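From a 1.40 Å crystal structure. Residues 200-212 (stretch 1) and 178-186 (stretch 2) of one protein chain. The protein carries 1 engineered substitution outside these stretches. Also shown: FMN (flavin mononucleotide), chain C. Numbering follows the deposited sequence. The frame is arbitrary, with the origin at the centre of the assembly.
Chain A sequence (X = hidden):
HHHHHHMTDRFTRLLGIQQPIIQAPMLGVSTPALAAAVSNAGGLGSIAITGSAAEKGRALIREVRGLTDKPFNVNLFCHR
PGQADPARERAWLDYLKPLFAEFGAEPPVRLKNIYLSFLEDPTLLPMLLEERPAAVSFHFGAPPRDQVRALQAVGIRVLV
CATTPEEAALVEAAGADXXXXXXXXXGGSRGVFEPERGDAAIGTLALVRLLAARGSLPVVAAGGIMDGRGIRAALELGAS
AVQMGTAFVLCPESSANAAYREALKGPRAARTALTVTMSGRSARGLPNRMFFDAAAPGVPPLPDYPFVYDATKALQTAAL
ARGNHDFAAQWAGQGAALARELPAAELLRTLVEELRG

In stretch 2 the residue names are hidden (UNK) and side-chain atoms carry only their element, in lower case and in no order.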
ATOM      1  N   ALA A 200       7.942   5.697  -3.178  1.00 12.65           N
ATOM      2  CA  ALA A 200       7.040   5.048  -4.136  1.00 11.67           C
ATOM      3  C   ALA A 200       5.859   4.369  -3.427  1.00 10.89           C
ATOM      4  O   ALA A 200       4.821   4.120  -4.047  1.00 10.83           O
ATOM      5  CB  ALA A 200       7.801   4.032  -4.975  1.00 12.26           C
ATOM      6  N   ALA A 201       6.030   4.057  -2.138  1.00 10.37           N
ATOM      7  CA  ALA A 201       4.945   3.502  -1.320  1.00 10.79           C
ATOM      8  C   ALA A 201       4.232   2.317  -1.997  1.00  8.38           C
ATOM      9  O   ALA A 201       3.012   2.320  -2.204  1.00  9.01           O
ATOM     10  CB  ALA A 201       3.956   4.609  -0.944  1.00 12.38           C
ATOM     11  N   ILE A 202       5.023   1.303  -2.339  1.00  8.12           N
ATOM     12  CA  ILE A 202       4.523   0.111  -3.010  1.00  8.05           C
ATOM     13  C   ILE A 202       3.962  -0.885  -1.994  1.00  7.50           C
ATOM     14  O   ILE A 202       4.593  -1.155  -0.957  1.00  8.30           O
ATOM     15  CB  ILE A 202       5.649  -0.565  -3.813  1.00  7.57           C
ATOM     16  CG1 ILE A 202       6.286   0.439  -4.782  1.00  8.36           C
ATOM     17  CG2 ILE A 202       5.128  -1.780  -4.554  1.00 10.18           C
ATOM     18  CD1 ILE A 202       7.504  -0.106  -5.503  1.00 11.47           C
ATOM     19  N   GLY A 203       2.772  -1.406  -2.266  1.00  8.84           N
ATOM     20  CA  GLY A 203       2.151  -2.364  -1.366  1.00  7.58           C
ATOM     21  C   GLY A 203       2.848  -3.707  -1.415  1.00  7.97           C
ATOM     22  O   GLY A 203       3.480  -4.058  -2.422  1.00  8.79           O
ATOM     23  N   THR A 204       2.700  -4.471  -0.342  1.00  8.83           N
ATOM     24  CA  THR A 204       3.352  -5.771  -0.218  1.00  8.85           C
ATOM     25  C   THR A 204       3.058  -6.716  -1.396  1.00  9.51           C
ATOM     26  O   THR A 204       3.970  -7.368  -1.916  1.00  9.34           O
ATOM     27  CB  THR A 204       2.963  -6.445   1.114  1.00  9.80           C
ATOM     28  OG1 THR A 204       3.399  -5.635   2.204  1.00 10.64           O
ATOM     29  CG2 THR A 204       3.597  -7.819   1.242  1.00 11.69           C
ATOM     30  N   LEU A 205       1.796  -6.789  -1.817  1.00  7.86           N
ATOM     31  CA  LEU A 205       1.416  -7.725  -2.867  1.00  8.29           C
ATOM     32  C   LEU A 205       2.148  -7.403  -4.167  1.00 10.94           C
ATOM     33  O   LEU A 205       2.629  -8.313  -4.849  1.00 12.35           O
ATOM     34  CB  LEU A 205      -0.094  -7.722  -3.069  1.00 10.24           C
ATOM     35  CG  LEU A 205      -0.580  -8.685  -4.154  1.00  9.97           C
ATOM     36  CD1 LEU A 205      -1.743  -9.518  -3.641  1.00 14.00           C
ATOM     37  CD2 LEU A 205      -0.968  -7.882  -5.394  1.00 10.85           C
ATOM     38  N   ALA A 206       2.257  -6.121  -4.509  1.00  8.21           N
ATOM     39  CA  ALA A 206       3.011  -5.759  -5.711  1.00  9.20           C
ATOM     40  C   ALA A 206       4.511  -5.920  -5.491  1.00  9.19           C
ATOM     41  O   ALA A 206       5.213  -6.496  -6.338  1.00  9.90           O
ATOM     42  CB  ALA A 206       2.697  -4.329  -6.157  1.00  8.99           C
ATOM     43  N   LEU A 207       5.021  -5.424  -4.364  1.00  7.42           N
ATOM     44  CA  LEU A 207       6.469  -5.429  -4.143  1.00  8.24           C
ATOM     45  C   LEU A 207       7.058  -6.833  -4.116  1.00  9.60           C
ATOM     46  O   LEU A 207       8.089  -7.089  -4.748  1.00  9.79           O
ATOM     47  CB  LEU A 207       6.842  -4.695  -2.855  1.00  9.27           C
ATOM     48  CG  LEU A 207       8.344  -4.554  -2.604  1.00  7.66           C
ATOM     49  CD1 LEU A 207       9.035  -3.704  -3.676  1.00  9.87           C
ATOM     50  CD2 LEU A 207       8.603  -3.962  -1.232  1.00 10.10           C
ATOM     51  N   VAL A 208       6.422  -7.744  -3.388  1.00  8.23           N
ATOM     52  CA  VAL A 208       6.931  -9.110  -3.296  1.00  8.36           C
ATOM     53  C   VAL A 208       6.949  -9.789  -4.666  1.00 10.37           C
ATOM     54  O   VAL A 208       7.937 -10.430  -5.035  1.00 11.07           O
ATOM     55  CB  VAL A 208       6.117  -9.944  -2.292  1.00  9.02           C
ATOM     56  CG1 VAL A 208       6.565 -11.404  -2.302  1.00 10.21           C
ATOM     57  CG2 VAL A 208       6.295  -9.374  -0.902  1.00 10.93           C
ATOM     58  N   ARG A 209       5.877  -9.624  -5.429  1.00  9.28           N
ATOM     59  CA  ARG A 209       5.809 -10.217  -6.758  1.00  8.53           C
ATOM     60  C   ARG A 209       6.881  -9.643  -7.679  1.00 11.00           C
ATOM     61  O   ARG A 209       7.525 -10.380  -8.427  1.00 11.70           O
ATOM     62  CB  ARG A 209       4.428 -10.016  -7.371  1.00 10.15           C
ATOM     63  CG  ARG A 209       4.274 -10.765  -8.681  1.00 10.08           C
ATOM     64  CD  ARG A 209       3.862 -12.227  -8.463  1.00 12.10           C
ATOM     65  NE  ARG A 209       4.092 -13.004  -9.675  1.00 19.43           N
ATOM     66  CZ  ARG A 209       5.154 -13.775  -9.877  1.00 21.65           C
ATOM     67  NH1 ARG A 209       5.276 -14.431 -11.024  1.00 23.56           N
ATOM     68  NH2 ARG A 209       6.089 -13.908  -8.932  1.00 18.56           N
ATOM     69  N   LEU A 210       7.074  -8.329  -7.634  1.00 10.46           N
ATOM     70  CA  LEU A 210       8.074  -7.677  -8.474  1.00 11.08           C
ATOM     71  C   LEU A 210       9.482  -8.175  -8.163  1.00 13.08           C
ATOM     72  O   LEU A 210      10.266  -8.472  -9.067  1.00 14.98           O
ATOM     73  CB  LEU A 210       8.016  -6.158  -8.292  1.00  8.78           C
ATOM     74  CG  LEU A 210       6.780  -5.454  -8.868  1.00 10.63           C
ATOM     75  CD1 LEU A 210       6.662  -4.014  -8.373  1.00 10.92           C
ATOM     76  CD2 LEU A 210       6.789  -5.492 -10.399  1.00 13.76           C
ATOM     77  N   LEU A 211       9.807  -8.266  -6.882  1.00 10.60           N
ATOM     78  CA  LEU A 211      11.128  -8.713  -6.482  1.00 11.01           C
ATOM     79  C   LEU A 211      11.338 -10.211  -6.748  1.00 14.95           C
ATOM     80  O   LEU A 211      12.427 -10.611  -7.142  1.00 14.70           O
ATOM     81  CB  LEU A 211      11.391  -8.359  -5.020  1.00 12.76           C
ATOM     82  CG  LEU A 211      12.046  -7.001  -4.732  1.00 16.72           C
ATOM     83  CD1 LEU A 211      11.553  -5.855  -5.626  1.00 16.47           C
ATOM     84  CD2 LEU A 211      11.987  -6.630  -3.254  1.00 12.89           C
ATOM     85  N   ALA A 212      10.309 -11.032  -6.547  1.00 13.17           N
ATOM     86  CA  ALA A 212      10.419 -12.466  -6.813  1.00 13.49           C
ATOM     87  C   ALA A 212      10.554 -12.720  -8.313  1.00 18.43           C
ATOM     88  O   ALA A 212      11.306 -13.601  -8.741  1.00 19.50           O
ATOM     89  CB  ALA A 212       9.218 -13.220  -6.248  1.00 12.45           C
ATOM     90  N   UNK A 178      19.843 -12.185   1.266  1.00 15.36           N
ATOM     91  CA  UNK A 178      18.407 -12.069   1.038  1.00 14.28           C
ATOM     92  C   UNK A 178      17.944 -10.626   1.170  1.00 12.36           C
ATOM     93  O   UNK A 178      18.584  -9.822   1.842  1.00 12.22           O
ATOM     94  c   UNK A 178      17.631 -12.969   2.000  1.00 16.61           C
ATOM     95  N   UNK A 179      16.827 -10.323   0.512  1.00 10.82           N
ATOM     96  CA  UNK A 179      16.218  -9.001   0.589  1.00 10.55           C
ATOM     97  C   UNK A 179      14.909  -9.123   1.363  1.00 10.67           C
ATOM     98  O   UNK A 179      14.115 -10.045   1.133  1.00 10.51           O
ATOM     99  c   UNK A 179      15.045  -9.228  -1.673  1.00 12.12           C
ATOM    100  c   UNK A 179      16.001  -8.379  -0.820  1.00 10.74           C
ATOM    101  c   UNK A 179      15.484  -6.943  -0.701  1.00 11.39           C
ATOM    102  N   UNK A 180      14.717  -8.216   2.314  1.00 10.27           N
ATOM    103  CA  UNK A 180      13.446  -8.130   3.031  1.00 10.25           C
ATOM    104  C   UNK A 180      12.611  -7.068   2.334  1.00 10.62           C
ATOM    105  O   UNK A 180      12.911  -5.871   2.398  1.00 11.93           O
ATOM    106  c   UNK A 180      14.536  -8.801   5.203  1.00 11.32           C
ATOM    107  c   UNK A 180      12.290  -7.668   5.201  1.00 13.00           C
ATOM    108  c   UNK A 180      13.641  -7.767   4.502  1.00  9.79           C
ATOM    109  N   UNK A 181      11.578  -7.519   1.639  1.00  8.28           N
ATOM    110  CA  UNK A 181      10.727  -6.643   0.854  1.00  9.44           C
ATOM    111  C   UNK A 181       9.683  -6.035   1.768  1.00  9.55           C
ATOM    112  O   UNK A 181       8.725  -6.713   2.146  1.00  9.31           O
ATOM    113  c   UNK A 181      10.064  -7.433  -0.242  1.00 10.34           C
ATOM    114  N   UNK A 182       9.856  -4.763   2.109  1.00  7.80           N
ATOM    115  CA  UNK A 182       8.932  -4.094   3.017  1.00  9.35           C
ATOM    116  C   UNK A 182       7.866  -3.321   2.257  1.00  7.40           C
ATOM    117  O   UNK A 182       8.153  -2.285   1.633  1.00  8.08           O
ATOM    118  n   UNK A 182       9.527  -1.339   7.013  1.00 13.30           N
ATOM    119  o   UNK A 182       9.669  -0.368   4.990  1.00 11.96           O
ATOM    120  c   UNK A 182       9.379  -1.336   5.685  1.00 12.53           C
ATOM    121  c   UNK A 182       9.684  -3.150   3.950  1.00  9.14           C
ATOM    122  c   UNK A 182       8.804  -2.595   5.047  1.00 10.04           C
ATOM    123  N   UNK A 183       6.632  -3.803   2.348  1.00  7.22           N
ATOM    124  CA  UNK A 183       5.503  -3.148   1.710  1.00  7.58           C
ATOM    125  C   UNK A 183       5.000  -1.976   2.539  1.00  7.43           C
ATOM    126  O   UNK A 183       5.345  -1.829   3.727  1.00  7.93           O
ATOM    127  N   UNK A 184       4.144  -1.160   1.915  1.00  8.32           N
ATOM    128  CA  UNK A 184       3.583   0.019   2.564  1.00  9.05           C
ATOM    129  C   UNK A 184       2.800  -0.354   3.830  1.00  8.74           C
ATOM    130  O   UNK A 184       2.697   0.448   4.756  1.00  7.82           O
ATOM    131  c   UNK A 184       2.520   2.304   2.081  1.00 11.62           C
ATOM    132  c   UNK A 184       1.367   0.212   1.355  1.00 11.64           C
ATOM    133  c   UNK A 184       3.793   3.061   2.333  1.00 12.67           C
ATOM    134  c   UNK A 184       2.711   0.863   1.577  1.00 10.76           C
ATOM    135  N   UNK A 185       2.300  -1.587   3.877  1.00  8.94           N
ATOM    136  CA  UNK A 185       1.554  -2.093   5.034  1.00  6.83           C
ATOM    137  C   UNK A 185       2.359  -2.100   6.322  1.00  8.49           C
ATOM    138  O   UNK A 185       1.786  -2.077   7.418  1.00  8.71           O
ATOM    139  c   UNK A 185       1.115  -3.538   4.779  1.00  7.42           C
ATOM    140  o   UNK A 185      -0.512  -4.608   1.706  1.00 12.97           O
ATOM    141  o   UNK A 185       1.279  -3.353   1.902  1.00 11.93           O
ATOM    142  c   UNK A 185      -0.081  -3.714   3.858  1.00 10.27           C
ATOM    143  c   UNK A 185       0.264  -3.906   2.392  1.00 12.66           C
ATOM    144  N   UNK A 186       3.682  -2.190   6.200  1.00  8.21           N
ATOM    145  CA  UNK A 186       4.525  -2.476   7.360  1.00  7.11           C
ATOM    146  C   UNK A 186       4.425  -1.442   8.451  1.00  8.14           C
ATOM    147  O   UNK A 186       4.292  -0.239   8.186  1.00  8.50           O
ATOM    148  c   UNK A 186       5.971  -2.636   6.946  1.00  7.90           C
TER
HETATM  149  N1  FMN C 401      12.648  -2.750  11.318  1.00 26.23           N
HETATM  150  C2  FMN C 401      14.010  -2.584  11.530  1.00 22.75           C
HETATM  151  O2  FMN C 401      14.786  -2.798  10.607  1.00 31.43           O
HETATM  152  N3  FMN C 401      14.509  -2.215  12.759  1.00 21.59           N
HETATM  153  C4  FMN C 401      13.623  -1.976  13.789  1.00 21.28           C
HETATM  154  O4  FMN C 401      14.019  -1.632  14.899  1.00 20.96           O
HETATM  155  C4A FMN C 401      12.265  -2.129  13.579  1.00 27.42           C
HETATM  156  N5  FMN C 401      11.414  -1.879  14.624  1.00 27.68           N
HETATM  157  C5A FMN C 401      10.058  -2.038  14.471  1.00 23.83           C
HETATM  158  C6  FMN C 401       9.238  -1.787  15.562  1.00 22.71           C
HETATM  159  C7  FMN C 401       7.871  -1.944  15.463  1.00 21.93           C
HETATM  160  C7M FMN C 401       7.054  -1.677  16.695  1.00 23.97           C
HETATM  161  C8  FMN C 401       7.308  -2.332  14.247  1.00 21.00           C
HETATM  162  C8M FMN C 401       5.819  -2.487  14.120  1.00 22.62           C
HETATM  163  C9  FMN C 401       8.138  -2.578  13.148  1.00 23.22           C
HETATM  164  C9A FMN C 401       9.527  -2.436  13.252  1.00 24.50           C
HETATM  165  N10 FMN C 401      10.384  -2.680  12.177  1.00 25.57           N
HETATM  166  C10 FMN C 401      11.757  -2.517  12.346  1.00 24.26           C
HETATM  167  C1' FMN C 401       9.827  -3.082  10.835  1.00 23.08           C
HETATM  168  C2' FMN C 401       9.780  -4.587  10.631  1.00 23.73           C
HETATM  169  O2' FMN C 401      11.076  -5.062  10.370  1.00 23.23           O
HETATM  170  C3' FMN C 401       8.902  -4.951   9.442  1.00 20.65           C
HETATM  171  O3' FMN C 401       9.179  -4.150   8.313  1.00 19.08           O
HETATM  172  C4' FMN C 401       7.464  -4.707   9.840  1.00 18.01           C
HETATM  173  O4' FMN C 401       7.288  -5.041  11.205  1.00 20.42           O
HETATM  174  C5' FMN C 401       6.569  -5.602   9.001  1.00 17.85           C
HETATM  175  O5' FMN C 401       5.296  -5.049   9.132  1.00 10.56           O
HETATM  176  P   FMN C 401       4.188  -5.716  10.058  1.00  7.93           P
HETATM  177  O1P FMN C 401       4.509  -7.174  10.256  1.00 10.49           O
HETATM  178  O2P FMN C 401       2.870  -5.479   9.386  1.00  8.78           O
HETATM  179  O3P FMN C 401       4.287  -4.994  11.360  1.00 10.36           O
HETATM  180  O   HOH W   1       6.926  -0.272   0.490  1.00 13.06           O
HETATM  181  O   HOH W   2      -0.360  -5.331  -0.653  1.00 10.91           O

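Position 178 opens the strand with a single side-chain carbon, out of reach of stretch 1. One carbon alone means alanine, Ala-178.

Position 179 has three carbons, the first carrying the other two. Such a fork at CB with nothing beyond it is valine, although threonine would have a similar outline with an oxygen in one arm. Val-179 points toward the helix, and its CG1 lies 4.3 Å from CD2 of Leu-211; a branched apolar side chain suits both the extended backbone and this buried place.

Position 180 repeats the three-carbon fork but points away, as alternation along a strand requires. It is Val-180, also buried, on the face turned from the helix.

At position 181 one carbon again points toward the helix. Its CB lies 3.7 Å from CD2 of Leu-211, 3.9 Å from CD2 of Leu-207 and 4.3 Å from CG2 of Val-208. This is Ala-181, a small side chain set among three larger ones where the CA atoms of 181 and Val-208 are 6.1 Å apart.

Position 182 shows three carbons, the third bearing one oxygen and one nitrogen: the amide of glutamine. Gln-182 points away from stretch 1, and its NE2 donates a hydrogen bond to O3' of FMN at 3.1 Å. Its backbone O still meets CD2 of Leu-207, at 3.4 Å.

Position 183 has no side-chain atoms, so it is glycine. A CB on Gly-183 would sit 1.9 Å from OG1 of Thr-204, a clash; its bare CA allows an approach of 3.9 Å to the CA of Thr-204.

Position 184 has four carbons, forked at the first, with one arm two carbons long: isoleucine. Ile-184 reaches CB of Ala-201 with CD1 at 3.6 Å and CA of Gly-203 with CG2 at 3.8 Å, while its N donates to O of Ile-202 at 2.9 Å.

Position 185 has three carbons, the third carrying two oxygens, a carboxylate. In Glu-185, OE1 accepts a hydrogen bond from N of Thr-204 at 2.9 Å, serving a first-turn amide that has no helical acceptor. Water 2 donates to OE2 and accepts from N of Leu-205, linking the same carboxylate to the next amide.

Position 186, one carbon, is Ala-186; its N bonds to O of Gly-183 at 3.0 Å, closing a type I turn, and its CA lies 3.2 Å from O5' of FMN.

The contact thus has two parts: apolar packing of a nearly antiparallel helix and strand, and polar bonds where the turn meets the start of the helix.

Stretch 2, residues 178-186: AVVAQGIEA
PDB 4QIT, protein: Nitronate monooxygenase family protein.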